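Local coordinates for protein cocosin 1 acidic chain (Cocos nucifera, PDB 5WPW) that serves as a seed storage protein of coconut, a hexameric 11S globulin that acts as a nutrient reservoir and is a potential food allergen, at residues N9-T14 against L340-Q345; N58-V63 against T142-N147; G268-L273 against S287-V292; I305-I310 against I363-R368. The protein carries 2 engineered substitutions. All coordinates share one frame; numbering follows the deposited sequence.

Contacts 1, 3 and 4 follow one antiparallel sheet of the second cupin domain, where strands run in the order 268-273, 287-293, 357-364, 309-314, 340-343. Contact 3 joins the first two, contact 4 the next pair, and contact 1 ties the last to a segment from the first cupin domain. Contact 2 lies in that first domain, its centre about 13 Å from that of contact 4; Leu62 packs on Ile363 and Ala288 of contacts 4 and 3. Along the chain contact 2 closes before contacts 3 and 4 open, while contact 1 crosses contact 4, their segments alternating. Contact 1 and the packing of Leu62 thus join the two cupin halves, and contacts 1 and 4 touch a second subunit.

Contact 1 (N9-T14 against L340-Q345)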
loop_
_atom_site.group_PDB
_atom_site.type_symbol
_atom_site.label_atom_id
_atom_site.label_comp_id
_atom_site.label_asym_id
_atom_site.label_seq_id
_atom_site.Cartn_x
_atom_site.Cartn_y
_atom_site.Cartn_z
ATOM N N ASN A 9 -24.776 -4.585 30.862
ATOM C CA ASN A 9 -25.418 -5.794 31.360
ATOM C C ASN A 9 -25.302 -6.888 30.312
ATOM O O ASN A 9 -25.151 -6.618 29.117
ATOM C CB ASN A 9 -26.894 -5.557 31.736
ATOM C CG ASN A 9 -27.682 -4.910 30.623
ATOM O OD1 ASN A 9 -27.616 -3.697 30.425
ATOM N ND2 ASN A 9 -28.441 -5.717 29.889
ATOM N N ALA A 10 -25.360 -8.131 30.778
ATOM C CA ALA A 10 -25.325 -9.256 29.860
ATOM C C ALA A 10 -26.622 -9.302 29.064
ATOM O O ALA A 10 -27.699 -8.990 29.579
ATOM C CB ALA A 10 -25.109 -10.562 30.620
ATOM N N LEU A 11 -26.510 -9.656 27.792
ATOM C CA LEU A 11 -27.627 -9.594 26.869
ATOM C C LEU A 11 -28.025 -10.987 26.412
ATOM O O LEU A 11 -27.210 -11.911 26.369
ATOM C CB LEU A 11 -27.285 -8.733 25.646
ATOM C CG LEU A 11 -27.122 -7.240 25.918
ATOM C CD1 LEU A 11 -26.362 -6.563 24.790
ATOM C CD2 LEU A 11 -28.478 -6.592 26.122
ATOM N N GLU A 12 -29.293 -11.113 26.058
ATOM C CA GLU A 12 -29.869 -12.317 25.490
ATOM C C GLU A 12 -30.799 -11.890 24.371
ATOM O O GLU A 12 -31.158 -10.710 24.267
ATOM C CB GLU A 12 -30.621 -13.137 26.550
ATOM C CG GLU A 12 -29.746 -14.168 27.218
ATOM C CD GLU A 12 -30.543 -15.211 27.978
ATOM O OE1 GLU A 12 -31.442 -15.847 27.372
ATOM O OE2 GLU A 12 -30.261 -15.388 29.182
ATOM N N PRO A 13 -31.172 -12.812 23.486
ATOM C CA PRO A 13 -32.035 -12.451 22.354
ATOM C C PRO A 13 -33.394 -11.917 22.793
ATOM O O PRO A 13 -34.042 -12.464 23.687
ATOM C CB PRO A 13 -32.171 -13.771 21.596
ATOM C CG PRO A 13 -30.883 -14.459 21.863
ATOM C CD PRO A 13 -30.548 -14.131 23.291
ATOM N N THR A 14 -33.830 -10.841 22.135
ATOM C CA THR A 14 -35.118 -10.227 22.442
ATOM C C THR A 14 -36.262 -10.894 21.688
ATOM O O THR A 14 -37.284 -11.237 22.287
ATOM C CB THR A 14 -35.102 -8.729 22.126
ATOM O OG1 THR A 14 -34.758 -8.527 20.749
ATOM C CG2 THR A 14 -34.100 -8.021 23.008
ATOM N N LEU A 340 -24.272 -12.600 26.176
ATOM C CA LEU A 340 -23.440 -11.718 25.380
ATOM C C LEU A 340 -23.123 -10.474 26.187
ATOM O O LEU A 340 -23.974 -9.964 26.926
ATOM C CB LEU A 340 -24.149 -11.357 24.087
ATOM C CG LEU A 340 -23.460 -10.421 23.108
ATOM C CD1 LEU A 340 -23.814 -10.839 21.695
ATOM C CD2 LEU A 340 -23.915 -9.008 23.378
ATOM N N LEU A 341 -21.903 -9.973 26.026
ATOM C CA LEU A 341 -21.464 -8.778 26.736
ATOM C C LEU A 341 -20.642 -7.944 25.773
ATOM O O LEU A 341 -19.667 -8.447 25.212
ATOM C CB LEU A 341 -20.609 -9.126 27.961
ATOM C CG LEU A 341 -20.107 -7.969 28.821
ATOM C CD1 LEU A 341 -21.303 -7.257 29.467
ATOM C CD2 LEU A 341 -19.078 -8.430 29.896
ATOM N N ILE A 342 -20.998 -6.677 25.625
ATOM C CA ILE A 342 -20.184 -5.734 24.859
ATOM C C ILE A 342 -19.238 -4.995 25.798
ATOM O O ILE A 342 -19.674 -4.314 26.735
ATOM C CB ILE A 342 -21.058 -4.740 24.094
ATOM C CG1 ILE A 342 -22.251 -5.442 23.444
ATOM C CG2 ILE A 342 -20.213 -3.981 23.062
ATOM C CD1 ILE A 342 -21.916 -6.239 22.259
ATOM N N VAL A 343 -17.944 -5.074 25.516
ATOM C CA VAL A 343 -16.958 -4.304 26.259
ATOM C C VAL A 343 -16.463 -3.187 25.341
ATOM O O VAL A 343 -15.804 -3.456 24.326
ATOM C CB VAL A 343 -15.819 -5.194 26.764
ATOM C CG1 VAL A 343 -14.855 -4.412 27.669
ATOM C CG2 VAL A 343 -16.426 -6.421 27.540
ATOM N N PRO A 344 -16.763 -1.936 25.654
ATOM C CA PRO A 344 -16.358 -0.835 24.779
ATOM C C PRO A 344 -14.852 -0.653 24.727
ATOM O O PRO A 344 -14.119 -0.972 25.664
ATOM C CB PRO A 344 -17.043 0.382 25.406
ATOM C CG PRO A 344 -18.168 -0.189 26.221
ATOM C CD PRO A 344 -17.656 -1.487 26.731
ATOM N N GLN A 345 -14.403 -0.112 23.596
ATOM C CA GLN A 345 -13.004 0.218 23.394
ATOM C C GLN A 345 -12.492 1.014 24.589
ATOM O O GLN A 345 -13.215 1.850 25.151
ATOM C CB GLN A 345 -12.853 1.044 22.101
ATOM C CG GLN A 345 -11.446 1.586 21.867
ATOM C CD GLN A 345 -11.384 2.608 20.723
ATOM O OE1 GLN A 345 -10.316 2.849 20.130
ATOM N NE2 GLN A 345 -12.512 3.206 20.418
#
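The flat groups here are backbone amides: the N-H of Leu11 and of Leu340 each lies in the plane of the other residue's carbonyl. They make a single antiparallel hydrogen-bonded bridge by which the segment ahead of strand 15-19, in the first cupin domain, clasps strand 340-343, the last strand of a sheet in the second. Leu11 N donates to Leu340 O at 2.7 Å, and the return bond from Leu340 N to Leu11 O is 3.0 Å and falls on a lone pair.

On one face of this bridge lie the side chains of Leu11, Leu340 and Ile342, and on the other those of Ala10 and Leu341. Leu340 has CG anti to the backbone N (chi1 179°), and its CD2 comes to 3.7 Å from Leu11 CD1, the two chains meeting at a slant. Ile342 is more distant, with CG1 4.5 Å from Leu11 CD1. Phe34 of helix 32-37 touches both Leu11 and Leu340, so a helix of the first domain adds to the packing on this face. Across the bridge, Leu341 and Ala10 both touch Leu335 of strand 329-336, and Leu341 CD1 reaches 3.9 Å from Asn9 O. The oxygen of Leu340 has a second, softer partner besides the amide: Ala10 CA lies 3.3 Å from Leu340 O in a CA-H...O contact.

Contact 2 (N58-V63 against T142-N147); sequences NAPRLV and TSNDAN
An Asx turn at Asn144, set within a type I beta turn from Asn144 to Asn147, shapes the loop that Asn58, Ala59 and Pro60 meet in the first cupin domain. Asn144 OD1 takes the N-H of Ala146 on a lone pair at 2.9 Å. This bond helps fix the amide of Asn144, which lies against the proline ring: Asn144 CG is 3.5 Å from Pro60 CG. Ala146 CB touches the same ring at CD, and Ala59 CB meets the methyl CG2 of Thr142 at 3.8 Å.

The polar side of the contact is Asn58 and Asn147, their amide planes 80° apart. Asn58 ND2 approaches Asn147 OD1 at 2.7 Å, but the bond is bent to 131° and weak. Asn58 has its strongest polar partner in Arg154, whose N donates to OD1; ND2 also donates to Ser152 O. Asn147, with CG anti to its backbone N (chi1 167°), turns back on its own loop; its ND2 donates to Thr142 O at 2.8 Å, and Leu149 N donates to its OD1.

Asn346 of a third subunit packs on Asn58. The contact stands where strand 61-67 begins and strand 134-140 has just ended, neighbours in one sheet, and Ile284 of helix 281-284 touches Pro60.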
loop_
_atom_site.group_PDB
_atom_site.type_symbol
_atom_site.label_atom_id
_atom_site.label_comp_id
_atom_site.label_asym_id
_atom_site.label_seq_id
_atom_site.Cartn_x
_atom_site.Cartn_y
_atom_site.Cartn_z
ATOM N N ASN A 58 -26.278 -5.670 4.007
ATOM C CA ASN A 58 -25.591 -4.395 3.790
ATOM C C ASN A 58 -24.323 -4.258 4.620
ATOM O O ASN A 58 -23.560 -3.314 4.387
ATOM C CB ASN A 58 -26.520 -3.221 4.120
ATOM C CG ASN A 58 -26.865 -3.128 5.635
ATOM O OD1 ASN A 58 -27.072 -4.148 6.311
ATOM N ND2 ASN A 58 -26.932 -1.902 6.162
ATOM N N ALA A 59 -24.098 -5.144 5.576
ATOM C CA ALA A 59 -22.967 -5.045 6.497
ATOM C C ALA A 59 -22.082 -6.283 6.414
ATOM O O ALA A 59 -22.596 -7.404 6.238
ATOM C CB ALA A 59 -23.466 -4.868 7.922
ATOM N N PRO A 60 -20.760 -6.126 6.485
ATOM C CA PRO A 60 -19.896 -7.308 6.575
ATOM C C PRO A 60 -20.121 -7.983 7.917
ATOM O O PRO A 60 -20.566 -7.352 8.881
ATOM C CB PRO A 60 -18.482 -6.737 6.453
ATOM C CG PRO A 60 -18.602 -5.336 7.018
ATOM C CD PRO A 60 -20.001 -4.866 6.618
ATOM N N ARG A 61 -19.848 -9.286 7.963
ATOM C CA ARG A 61 -20.101 -10.064 9.180
ATOM C C ARG A 61 -19.045 -11.135 9.407
ATOM O O ARG A 61 -18.345 -11.557 8.487
ATOM C CB ARG A 61 -21.493 -10.709 9.128
ATOM C CG ARG A 61 -21.521 -12.042 8.479
ATOM C CD ARG A 61 -22.947 -12.482 8.238
ATOM N NE ARG A 61 -23.428 -11.962 6.971
ATOM C CZ ARG A 61 -24.538 -12.371 6.381
ATOM N NH1 ARG A 61 -25.275 -13.320 6.952
ATOM N NH2 ARG A 61 -24.894 -11.850 5.220
ATOM N N LEU A 62 -18.927 -11.563 10.675
ATOM C CA LEU A 62 -18.213 -12.765 11.062
ATOM C C LEU A 62 -19.230 -13.696 11.698
ATOM O O LEU A 62 -20.051 -13.239 12.500
ATOM C CB LEU A 62 -17.104 -12.493 12.087
ATOM C CG LEU A 62 -15.912 -11.659 11.637
ATOM C CD1 LEU A 62 -14.816 -11.797 12.682
ATOM C CD2 LEU A 62 -15.442 -12.114 10.271
ATOM N N VAL A 63 -19.220 -14.957 11.270
ATOM C CA VAL A 63 -20.058 -16.014 11.833
ATOM C C VAL A 63 -19.163 -16.955 12.623
ATOM O O VAL A 63 -18.133 -17.406 12.110
ATOM C CB VAL A 63 -20.806 -16.781 10.729
ATOM C CG1 VAL A 63 -21.755 -17.803 11.360
ATOM C CG2 VAL A 63 -21.544 -15.809 9.813
ATOM N N THR A 142 -22.560 -2.947 11.259
ATOM C CA THR A 142 -23.400 -2.005 10.535
ATOM C C THR A 142 -22.851 -0.585 10.555
ATOM O O THR A 142 -23.403 0.286 9.867
ATOM C CB THR A 142 -24.808 -2.032 11.116
ATOM O OG1 THR A 142 -24.727 -1.839 12.533
ATOM C CG2 THR A 142 -25.464 -3.411 10.852
ATOM N N SER A 143 -21.810 -0.334 11.344
ATOM C CA SER A 143 -21.046 0.910 11.312
ATOM C C SER A 143 -19.882 0.869 10.328
ATOM O O SER A 143 -19.207 1.891 10.128
ATOM C CB SER A 143 -20.491 1.207 12.711
ATOM O OG SER A 143 -21.480 1.832 13.493
ATOM N N ASN A 144 -19.634 -0.279 9.720
ATOM C CA ASN A 144 -18.534 -0.423 8.781
ATOM C C ASN A 144 -18.709 0.556 7.628
ATOM O O ASN A 144 -19.817 0.746 7.128
ATOM C CB ASN A 144 -18.501 -1.858 8.260
ATOM C CG ASN A 144 -17.168 -2.240 7.658
ATOM O OD1 ASN A 144 -16.884 -1.921 6.517
ATOM N ND2 ASN A 144 -16.355 -2.969 8.426
ATOM N N ASP A 145 -17.605 1.155 7.175
ATOM C CA ASP A 145 -17.731 2.050 6.029
ATOM C C ASP A 145 -18.221 1.325 4.792
ATOM O O ASP A 145 -18.717 1.975 3.866
ATOM C CB ASP A 145 -16.410 2.744 5.711
ATOM C CG ASP A 145 -16.612 4.176 5.295
ATOM O OD1 ASP A 145 -17.513 4.432 4.455
ATOM O OD2 ASP A 145 -15.897 5.057 5.821
ATOM N N ALA A 146 -18.130 -0.006 4.761
ATOM C CA ALA A 146 -18.696 -0.751 3.627
ATOM C C ALA A 146 -20.202 -0.513 3.495
ATOM O O ALA A 146 -20.746 -0.513 2.376
ATOM C CB ALA A 146 -18.389 -2.240 3.780
ATOM N N ASN A 147 -20.882 -0.290 4.607
ATOM C CA ASN A 147 -22.330 -0.118 4.636
ATOM C C ASN A 147 -22.655 1.353 4.428
ATOM O O ASN A 147 -22.458 2.166 5.329
ATOM C CB ASN A 147 -22.884 -0.594 5.972
ATOM C CG ASN A 147 -24.332 -0.143 6.190
ATOM O OD1 ASN A 147 -25.120 -0.087 5.246
ATOM N ND2 ASN A 147 -24.686 0.162 7.429
#

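Contact 3 (G268-L273 against S287-V292)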
loop_
_atom_site.group_PDB
_atom_site.type_symbol
_atom_site.label_atom_id
_atom_site.label_comp_id
_atom_site.label_asym_id
_atom_site.label_seq_id
_atom_site.Cartn_x
_atom_site.Cartn_y
_atom_site.Cartn_z
ATOM N N GLY A 268 -5.327 -22.168 30.669
ATOM C CA GLY A 268 -6.172 -22.102 29.491
ATOM C C GLY A 268 -5.401 -21.645 28.268
ATOM O O GLY A 268 -4.174 -21.789 28.183
ATOM N N ARG A 269 -6.136 -21.113 27.285
ATOM C CA ARG A 269 -5.520 -20.779 26.014
ATOM C C ARG A 269 -6.276 -19.618 25.375
ATOM O O ARG A 269 -7.434 -19.355 25.702
ATOM C CB ARG A 269 -5.495 -21.986 25.074
ATOM C CG ARG A 269 -6.833 -22.740 24.999
ATOM C CD ARG A 269 -6.822 -23.824 23.956
ATOM N NE ARG A 269 -8.019 -24.670 24.014
ATOM C CZ ARG A 269 -9.145 -24.406 23.359
ATOM N NH1 ARG A 269 -9.236 -23.315 22.603
ATOM N NH2 ARG A 269 -10.180 -25.239 23.445
ATOM N N ILE A 270 -5.585 -18.913 24.475
ATOM C CA ILE A 270 -6.180 -17.870 23.640
ATOM C C ILE A 270 -5.722 -18.070 22.207
ATOM O O ILE A 270 -4.549 -18.358 21.947
ATOM C CB ILE A 270 -5.795 -16.453 24.097
ATOM C CG1 ILE A 270 -6.078 -16.244 25.576
ATOM C CG2 ILE A 270 -6.514 -15.412 23.231
ATOM C CD1 ILE A 270 -5.650 -14.885 26.046
ATOM N N THR A 271 -6.639 -17.853 21.269
ATOM C CA THR A 271 -6.366 -17.997 19.849
ATOM C C THR A 271 -6.950 -16.762 19.189
ATOM O O THR A 271 -8.116 -16.432 19.416
ATOM C CB THR A 271 -6.989 -19.287 19.296
ATOM O OG1 THR A 271 -6.491 -20.398 20.047
ATOM C CG2 THR A 271 -6.620 -19.478 17.852
ATOM N N THR A 272 -6.119 -16.040 18.461
ATOM C CA THR A 272 -6.491 -14.786 17.831
ATOM C C THR A 272 -6.760 -15.007 16.349
ATOM O O THR A 272 -6.094 -15.807 15.698
ATOM C CB THR A 272 -5.359 -13.777 18.004
ATOM O OG1 THR A 272 -5.094 -13.606 19.407
ATOM C CG2 THR A 272 -5.691 -12.421 17.335
ATOM N N LEU A 273 -7.687 -14.245 15.803
ATOM C CA LEU A 273 -7.964 -14.310 14.369
ATOM C C LEU A 273 -7.990 -12.888 13.838
ATOM O O LEU A 273 -8.824 -12.091 14.264
ATOM C CB LEU A 273 -9.287 -15.017 14.094
ATOM C CG LEU A 273 -9.671 -15.205 12.628
ATOM C CD1 LEU A 273 -8.548 -15.846 11.867
ATOM C CD2 LEU A 273 -10.893 -16.092 12.556
ATOM N N SER A 287 -11.983 -8.767 13.779
ATOM C CA SER A 287 -11.075 -9.775 14.297
ATOM C C SER A 287 -11.887 -10.673 15.226
ATOM O O SER A 287 -13.006 -10.336 15.624
ATOM C CB SER A 287 -9.899 -9.127 15.057
ATOM O OG SER A 287 -9.255 -8.122 14.280
ATOM N N ALA A 288 -11.318 -11.809 15.596
ATOM C CA ALA A 288 -11.992 -12.687 16.549
ATOM C C ALA A 288 -10.964 -13.271 17.505
ATOM O O ALA A 288 -9.755 -13.245 17.255
ATOM C CB ALA A 288 -12.763 -13.819 15.833
ATOM N N GLU A 289 -11.472 -13.824 18.601
ATOM C CA GLU A 289 -10.633 -14.397 19.643
ATOM C C GLU A 289 -11.419 -15.525 20.303
ATOM O O GLU A 289 -12.592 -15.345 20.618
ATOM C CB GLU A 289 -10.259 -13.320 20.660
ATOM C CG GLU A 289 -9.385 -13.775 21.776
ATOM C CD GLU A 289 -8.791 -12.617 22.558
ATOM O OE1 GLU A 289 -9.513 -11.992 23.381
ATOM O OE2 GLU A 289 -7.606 -12.328 22.330
ATOM N N ARG A 290 -10.791 -16.675 20.481
ATOM C CA ARG A 290 -11.364 -17.782 21.250
ATOM C C ARG A 290 -10.576 -17.890 22.553
ATOM O O ARG A 290 -9.356 -18.061 22.512
ATOM C CB ARG A 290 -11.311 -19.075 20.439
ATOM C CG ARG A 290 -11.594 -20.342 21.245
ATOM C CD ARG A 290 -12.950 -20.265 21.893
ATOM N NE ARG A 290 -13.552 -21.586 22.095
ATOM C CZ ARG A 290 -14.739 -21.770 22.655
ATOM N NH1 ARG A 290 -15.440 -20.721 23.070
ATOM N NH2 ARG A 290 -15.225 -22.996 22.803
ATOM N N VAL A 291 -11.252 -17.676 23.685
ATOM C CA VAL A 291 -10.660 -17.748 25.020
ATOM C C VAL A 291 -11.248 -18.961 25.729
ATOM O O VAL A 291 -12.469 -19.088 25.836
ATOM C CB VAL A 291 -10.916 -16.469 25.833
ATOM C CG1 VAL A 291 -10.293 -16.558 27.212
ATOM C CG2 VAL A 291 -10.391 -15.247 25.088
ATOM N N VAL A 292 -10.383 -19.838 26.232
ATOM C CA VAL A 292 -10.818 -21.000 27.017
ATOM C C VAL A 292 -10.019 -20.974 28.316
ATOM O O VAL A 292 -8.803 -21.174 28.293
ATOM C CB VAL A 292 -10.609 -22.325 26.281
ATOM C CG1 VAL A 292 -10.802 -23.517 27.264
ATOM C CG2 VAL A 292 -11.554 -22.438 25.070
HETATM O O HOH W 1 -7.954 -20.900 22.371
HETATM O O HOH W 2 -12.803 -24.310 21.705
#
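Strands 268-273 and 287-292 pair as antiparallel neighbours in the sheet of the second cupin domain, their axes 4.6 Å apart and their directions 168° from one another. Three hydrogen-bonded pairs, Arg269 with Val292, Thr271 with Arg290 and Leu273 with Ala288, each use both N-H groups and both carbonyls, giving six backbone bonds. That from Val292 N to Arg269 O is nearly straight (178°), and Leu273 N reaches Ala288 O at 2.7 Å. At the non-hydrogen-bonded positions Glu289 bonds to Ser362 and Val291 to Leu360 of strand 357-364, and on the other side Ile270 bonds to Asp261 and Val262. Thr272 N goes to the carboxylate oxygen OD2 of Asp261, and Thr272 O accepts from Lys277 NZ.

The side chains of Arg269, Thr271 and Arg290 lie on one face, where two waters link them. The first accepts from Arg269 NH1 at 2.7 Å and donates to Thr271 OG1 and to Arg290 O, so that oxygen serves it as well as Thr271 N. The second accepts from Arg290 NE at 2.9 Å and from Arg269 NH2 at 3.3 Å, bridging two like charges whose guanidinium planes differ by 58°. Arg290 NH1 is satisfied by Thr314 OG1 and Leu360 O. Val292 lies alongside the extended Arg269 chain, its methyl CG2 over one face of the guanidinium, offset toward the rim, 3.5 Å from Arg269 NH1.

Contact 4 (I305-I310 against I363-R368); sequences INAHSI and IKTSDR
Thr365 and His308 slant across each other, and two bonds join them: His308 N to Thr365 OG1 at 3.0 Å, and Thr365 N to His308 O at 3.1 Å. The hydroxyl is placed by chi1 of 64°, which sets it between the backbone N and carbonyl carbon and turns the methyl CG2 toward Ile310. Those two chains meet at about a right angle, Ile310 CD1 lying 3.8 Å from Thr365 CG2 and 3.2 Å from Ile363 O.

Ile310 and Ile363 form an antiparallel hydrogen-bonded pair (Ile310 N to Ile363 O 2.8 Å, Ile363 N to Ile310 O 2.9 Å). The non-hydrogen-bonded pair, Ser309 and Lys364, uses the opposite face, the extended lysine passing its CE 3.7 Å from Ser309 OG before NZ bonds to Asn304. Ala307 CB touches Ser366 CB. Asn306 ND2 gives Arg368 O a straight bond of 3.2 Å (178°), the nitrogen standing above the carbonyl plane; Asn306 OD1 accepts from Met370 N.

Gln148 of a second subunit also bonds Thr365 OG1, so this end of the pairing lies at a subunit interface. Strands 309-314 and 357-364 part at an inverse gamma turn centred on Thr365, at one end of the cupin barrel.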
loop_
_atom_site.group_PDB
_atom_site.type_symbol
_atom_site.label_atom_id
_atom_site.label_comp_id
_atom_site.label_asym_id
_atom_site.label_seq_id
_atom_site.Cartn_x
_atom_site.Cartn_y
_atom_site.Cartn_z
ATOM N N ILE A 305 -7.491 -1.714 22.728
ATOM C CA ILE A 305 -6.852 -0.484 22.280
ATOM C C ILE A 305 -7.632 0.147 21.145
ATOM O O ILE A 305 -7.929 1.350 21.169
ATOM C CB ILE A 305 -5.401 -0.761 21.853
ATOM C CG1 ILE A 305 -4.525 -1.009 23.085
ATOM C CG2 ILE A 305 -4.860 0.394 21.040
ATOM C CD1 ILE A 305 -3.181 -1.556 22.730
ATOM N N ASN A 306 -7.977 -0.652 20.135
ATOM C CA ASN A 306 -8.440 -0.093 18.865
ATOM C C ASN A 306 -9.777 -0.676 18.429
ATOM O O ASN A 306 -10.113 -0.599 17.246
ATOM C CB ASN A 306 -7.384 -0.309 17.768
ATOM C CG ASN A 306 -6.992 -1.769 17.569
ATOM O OD1 ASN A 306 -7.272 -2.659 18.399
ATOM N ND2 ASN A 306 -6.315 -2.023 16.460
ATOM N N ALA A 307 -10.575 -1.203 19.359
ATOM C CA ALA A 307 -11.805 -1.881 18.954
ATOM C C ALA A 307 -12.714 -2.081 20.161
ATOM O O ALA A 307 -12.252 -2.109 21.307
ATOM C CB ALA A 307 -11.502 -3.227 18.301
ATOM N N HIS A 308 -14.013 -2.211 19.886
ATOM C CA HIS A 308 -14.946 -2.771 20.851
ATOM C C HIS A 308 -14.849 -4.289 20.796
ATOM O O HIS A 308 -14.468 -4.868 19.771
ATOM C CB HIS A 308 -16.399 -2.372 20.570
ATOM C CG HIS A 308 -16.625 -0.900 20.384
ATOM N ND1 HIS A 308 -16.460 0.018 21.398
ATOM C CD2 HIS A 308 -17.052 -0.198 19.308
ATOM C CE1 HIS A 308 -16.749 1.225 20.951
ATOM N NE2 HIS A 308 -17.108 1.122 19.685
ATOM N N SER A 309 -15.224 -4.933 21.901
ATOM C CA SER A 309 -15.225 -6.380 22.013
ATOM C C SER A 309 -16.650 -6.857 22.272
ATOM O O SER A 309 -17.286 -6.439 23.251
ATOM C CB SER A 309 -14.283 -6.833 23.130
ATOM O OG SER A 309 -14.167 -8.243 23.174
ATOM N N ILE A 310 -17.148 -7.728 21.396
ATOM C CA ILE A 310 -18.465 -8.343 21.539
ATOM C C ILE A 310 -18.221 -9.765 22.025
ATOM O O ILE A 310 -17.811 -10.645 21.263
ATOM C CB ILE A 310 -19.263 -8.312 20.234
ATOM C CG1 ILE A 310 -19.486 -6.868 19.795
ATOM C CG2 ILE A 310 -20.616 -8.980 20.426
ATOM C CD1 ILE A 310 -18.484 -6.363 18.799
ATOM N N ILE A 363 -15.781 -11.101 19.241
ATOM C CA ILE A 363 -15.661 -10.469 17.931
ATOM C C ILE A 363 -15.318 -9.012 18.173
ATOM O O ILE A 363 -16.008 -8.334 18.931
ATOM C CB ILE A 363 -16.956 -10.575 17.112
ATOM C CG1 ILE A 363 -17.401 -12.032 16.944
ATOM C CG2 ILE A 363 -16.794 -9.826 15.756
ATOM C CD1 ILE A 363 -16.361 -12.932 16.284
ATOM N N LYS A 364 -14.278 -8.519 17.512
ATOM C CA LYS A 364 -13.781 -7.169 17.766
ATOM C C LYS A 364 -13.898 -6.343 16.500
ATOM O O LYS A 364 -13.710 -6.862 15.400
ATOM C CB LYS A 364 -12.342 -7.221 18.294
ATOM C CG LYS A 364 -12.244 -8.079 19.580
ATOM C CD LYS A 364 -10.863 -8.055 20.254
ATOM C CE LYS A 364 -10.906 -8.775 21.617
ATOM N NZ LYS A 364 -9.685 -8.469 22.426
ATOM N N THR A 365 -14.205 -5.047 16.677
ATOM C CA THR A 365 -14.595 -4.142 15.588
ATOM C C THR A 365 -13.387 -3.482 14.931
ATOM O O THR A 365 -13.376 -2.274 14.681
ATOM C CB THR A 365 -15.593 -3.089 16.078
ATOM O OG1 THR A 365 -15.000 -2.230 17.058
ATOM C CG2 THR A 365 -16.838 -3.735 16.670
ATOM N N SER A 366 -12.359 -4.276 14.633
ATOM C CA SER A 366 -11.204 -3.787 13.910
ATOM C C SER A 366 -10.457 -4.990 13.377
ATOM O O SER A 366 -10.386 -6.033 14.033
ATOM C CB SER A 366 -10.282 -2.948 14.820
ATOM O OG SER A 366 -9.228 -2.347 14.082
ATOM N N ASP A 367 -9.876 -4.835 12.199
ATOM C CA ASP A 367 -8.821 -5.760 11.872
ATOM C C ASP A 367 -7.665 -5.530 12.841
ATOM O O ASP A 367 -7.430 -4.410 13.316
ATOM C CB ASP A 367 -8.334 -5.592 10.439
ATOM C CG ASP A 367 -7.254 -6.600 10.099
ATOM O OD1 ASP A 367 -7.288 -7.716 10.705
ATOM O OD2 ASP A 367 -6.384 -6.299 9.254
ATOM N N ARG A 368 -6.956 -6.611 13.139
ATOM C CA ARG A 368 -5.783 -6.594 14.009
ATOM C C ARG A 368 -6.101 -5.870 15.314
ATOM O O ARG A 368 -5.393 -4.965 15.764
ATOM C CB ARG A 368 -4.583 -5.997 13.269
ATOM C CG ARG A 368 -4.326 -6.799 11.987
ATOM C CD ARG A 368 -3.025 -6.493 11.296
ATOM N NE ARG A 368 -2.868 -5.070 11.043
ATOM C CZ ARG A 368 -1.867 -4.552 10.337
ATOM N NH1 ARG A 368 -0.953 -5.357 9.804
ATOM N NH2 ARG A 368 -1.790 -3.234 10.153
#